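Side-chain contact in protein bicaudal C homolog 1 (Homo sapiens, PDB 6GY4), which probably binds RNA, its N-terminal type I KH domain belonging to a family that recognises short single-stranded stretches of nucleic acid: residues Gln34-Glu39 against Lys75-Ser80. Sequence-based numbering, arbitrary orientation.
Sequences QKIMEE and KEMIMS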
loop_
_atom_site.group_PDB
_atom_site.type_symbol
_atom_site.label_atom_id
_atom_site.label_comp_id
_atom_site.label_asym_id
_atom_site.label_seq_id
_atom_site.Cartn_x
_atom_site.Cartn_y
_atom_site.Cartn_z
ATOM N N GLN A 34 -5.565 1.926 -5.404
ATOM C CA GLN A 34 -7.011 2.050 -5.250
ATOM C C GLN A 34 -7.701 0.704 -5.418
ATOM O O GLN A 34 -8.793 0.496 -4.878
ATOM C CB GLN A 34 -7.568 3.066 -6.250
ATOM C CG GLN A 34 -6.788 4.370 -6.324
ATOM C CD GLN A 34 -7.467 5.410 -7.195
ATOM O OE1 GLN A 34 -8.596 5.819 -6.924
ATOM N NE2 GLN A 34 -6.784 5.840 -8.252
ATOM N N LYS A 35 -7.087 -0.221 -6.159
ATOM C CA LYS A 35 -7.640 -1.566 -6.235
ATOM C C LYS A 35 -7.525 -2.272 -4.891
ATOM O O LYS A 35 -8.469 -2.933 -4.448
ATOM C CB LYS A 35 -6.939 -2.368 -7.331
ATOM N N ILE A 36 -6.375 -2.135 -4.227
ATOM C CA ILE A 36 -6.209 -2.712 -2.897
ATOM C C ILE A 36 -7.116 -2.012 -1.897
ATOM O O ILE A 36 -7.730 -2.659 -1.038
ATOM C CB ILE A 36 -4.733 -2.640 -2.469
ATOM C CG1 ILE A 36 -3.850 -3.375 -3.476
ATOM C CG2 ILE A 36 -4.546 -3.217 -1.069
ATOM C CD1 ILE A 36 -2.378 -3.235 -3.210
ATOM N N MET A 37 -7.221 -0.684 -1.991
ATOM C CA MET A 37 -8.070 0.064 -1.070
ATOM C C MET A 37 -9.532 -0.335 -1.223
ATOM O O MET A 37 -10.244 -0.518 -0.230
ATOM C CB MET A 37 -7.897 1.564 -1.299
ATOM C CG MET A 37 -6.601 2.137 -0.761
ATOM S SD MET A 37 -6.407 3.872 -1.207
ATOM C CE MET A 37 -7.932 4.552 -0.559
ATOM N N GLU A 38 -10.001 -0.464 -2.465
ATOM C CA GLU A 38 -11.376 -0.894 -2.686
ATOM C C GLU A 38 -11.563 -2.351 -2.284
ATOM O O GLU A 38 -12.601 -2.719 -1.723
ATOM C CB GLU A 38 -11.765 -0.683 -4.148
ATOM N N GLU A 39 -10.562 -3.194 -2.553
ATOM C CA GLU A 39 -10.692 -4.615 -2.251
ATOM C C GLU A 39 -10.634 -4.875 -0.752
ATOM O O GLU A 39 -11.357 -5.736 -0.239
ATOM C CB GLU A 39 -9.599 -5.407 -2.964
ATOM C CG GLU A 39 -10.055 -6.768 -3.436
ATOM C CD GLU A 39 -11.068 -6.666 -4.552
ATOM O OE1 GLU A 39 -10.767 -6.001 -5.565
ATOM O OE2 GLU A 39 -12.171 -7.236 -4.414
ATOM N N LYS A 75 -1.277 -5.055 3.525
ATOM C CA LYS A 75 0.170 -5.015 3.687
ATOM C C LYS A 75 0.844 -6.169 2.957
ATOM O O LYS A 75 1.908 -5.986 2.353
ATOM C CB LYS A 75 0.533 -5.032 5.171
ATOM C CG LYS A 75 2.029 -4.951 5.435
ATOM C CD LYS A 75 2.366 -5.246 6.887
ATOM C CE LYS A 75 3.867 -5.145 7.122
ATOM N NZ LYS A 75 4.267 -5.636 8.469
ATOM N N GLU A 76 0.248 -7.365 2.998
ATOM C CA GLU A 76 0.869 -8.509 2.337
ATOM C C GLU A 76 0.933 -8.305 0.828
ATOM O O GLU A 76 1.881 -8.754 0.175
ATOM C CB GLU A 76 0.117 -9.799 2.679
ATOM C CG GLU A 76 -1.202 -9.991 1.937
ATOM C CD GLU A 76 -1.744 -11.401 2.055
ATOM O OE1 GLU A 76 -1.084 -12.239 2.702
ATOM O OE2 GLU A 76 -2.829 -11.673 1.497
ATOM N N MET A 77 -0.061 -7.614 0.261
ATOM C CA MET A 77 -0.082 -7.379 -1.180
ATOM C C MET A 77 0.918 -6.298 -1.571
ATOM O O MET A 77 1.692 -6.467 -2.520
ATOM C CB MET A 77 -1.493 -6.989 -1.629
ATOM C CG MET A 77 -2.578 -8.029 -1.354
ATOM S SD MET A 77 -4.233 -7.384 -1.695
ATOM C CE MET A 77 -5.272 -8.659 -0.977
ATOM N N ILE A 78 0.908 -5.175 -0.849
ATOM C CA ILE A 78 1.818 -4.074 -1.149
ATOM C C ILE A 78 3.266 -4.520 -1.004
ATOM O O ILE A 78 4.112 -4.217 -1.855
ATOM C CB ILE A 78 1.500 -2.869 -0.242
ATOM C CG1 ILE A 78 0.088 -2.350 -0.526
ATOM C CG2 ILE A 78 2.533 -1.764 -0.428
ATOM C CD1 ILE A 78 -0.458 -1.428 0.540
ATOM N N MET A 79 3.572 -5.261 0.064
ATOM C CA MET A 79 4.954 -5.657 0.312
ATOM C C MET A 79 5.466 -6.651 -0.721
ATOM O O MET A 79 6.671 -6.690 -0.986
ATOM C CB MET A 79 5.092 -6.234 1.720
ATOM C CG MET A 79 5.066 -5.183 2.810
ATOM S SD MET A 79 6.351 -3.942 2.562
ATOM C CE MET A 79 7.825 -4.941 2.746
ATOM N N SER A 80 4.586 -7.465 -1.308
ATOM C CA SER A 80 5.042 -8.396 -2.335
ATOM C C SER A 80 5.569 -7.647 -3.551
ATOM O O SER A 80 6.536 -8.080 -4.186
ATOM C CB SER A 80 3.909 -9.347 -2.727
ATOM O OG SER A 80 2.776 -8.631 -3.186
#
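Ile36 sets CG1 beside its own backbone N (chi1 -58°) and then extends to CD1 (chi2 174°), an outstretched ethyl arm that reaches from helix 32-40 across to helix 68-81. Its methyl end meets the flank of Ile78, with Ile36 CD1 3.8 Å from Ile78 CG1. Ile78 has the same rotamer, and its CG1 branch brings a methylene rather than a methyl tip to the contact, the two side chains lying at a slant to each other. The second touch is lighter: Ile36 CD1 stands 4.2 Å from Met77 CB. Beyond CG, the Met77 chain runs extended past the isoleucine in the opposing direction, and Met77 SD comes to 4.2 Å from Ile36 CG2. The one terminal methyl of Ile36 thus touches two successive residues of the other helix. Ile36 CA lies 7.9 Å from Met77 CA, a gap that one isoleucine arm can bridge, and the contact between these segments is wholly apolar. Isoleucine suits the two buried places because its side chain is all hydrocarbon, with no polar atom to satisfy, and its beta-branch permits few rotamers in a helix, which fixes the arm at little further entropy cost; methionine suits the partly exposed margin, where a slim, unbranched chain can lie along its neighbour. Ile36 O accepts a hydrogen bond from Thr40 OG1. Ile78 also packs on Ile44 of strand 43-45, linking the helix pair to the sheet, and Lys75 pairs with Glu5 of strand 2-8. The packing of the second helix against the C-terminal helix, both over a three-stranded antiparallel sheet of order 1-3-2, belongs to the beta-alpha-alpha-beta-beta-alpha fold of the type I KH domain.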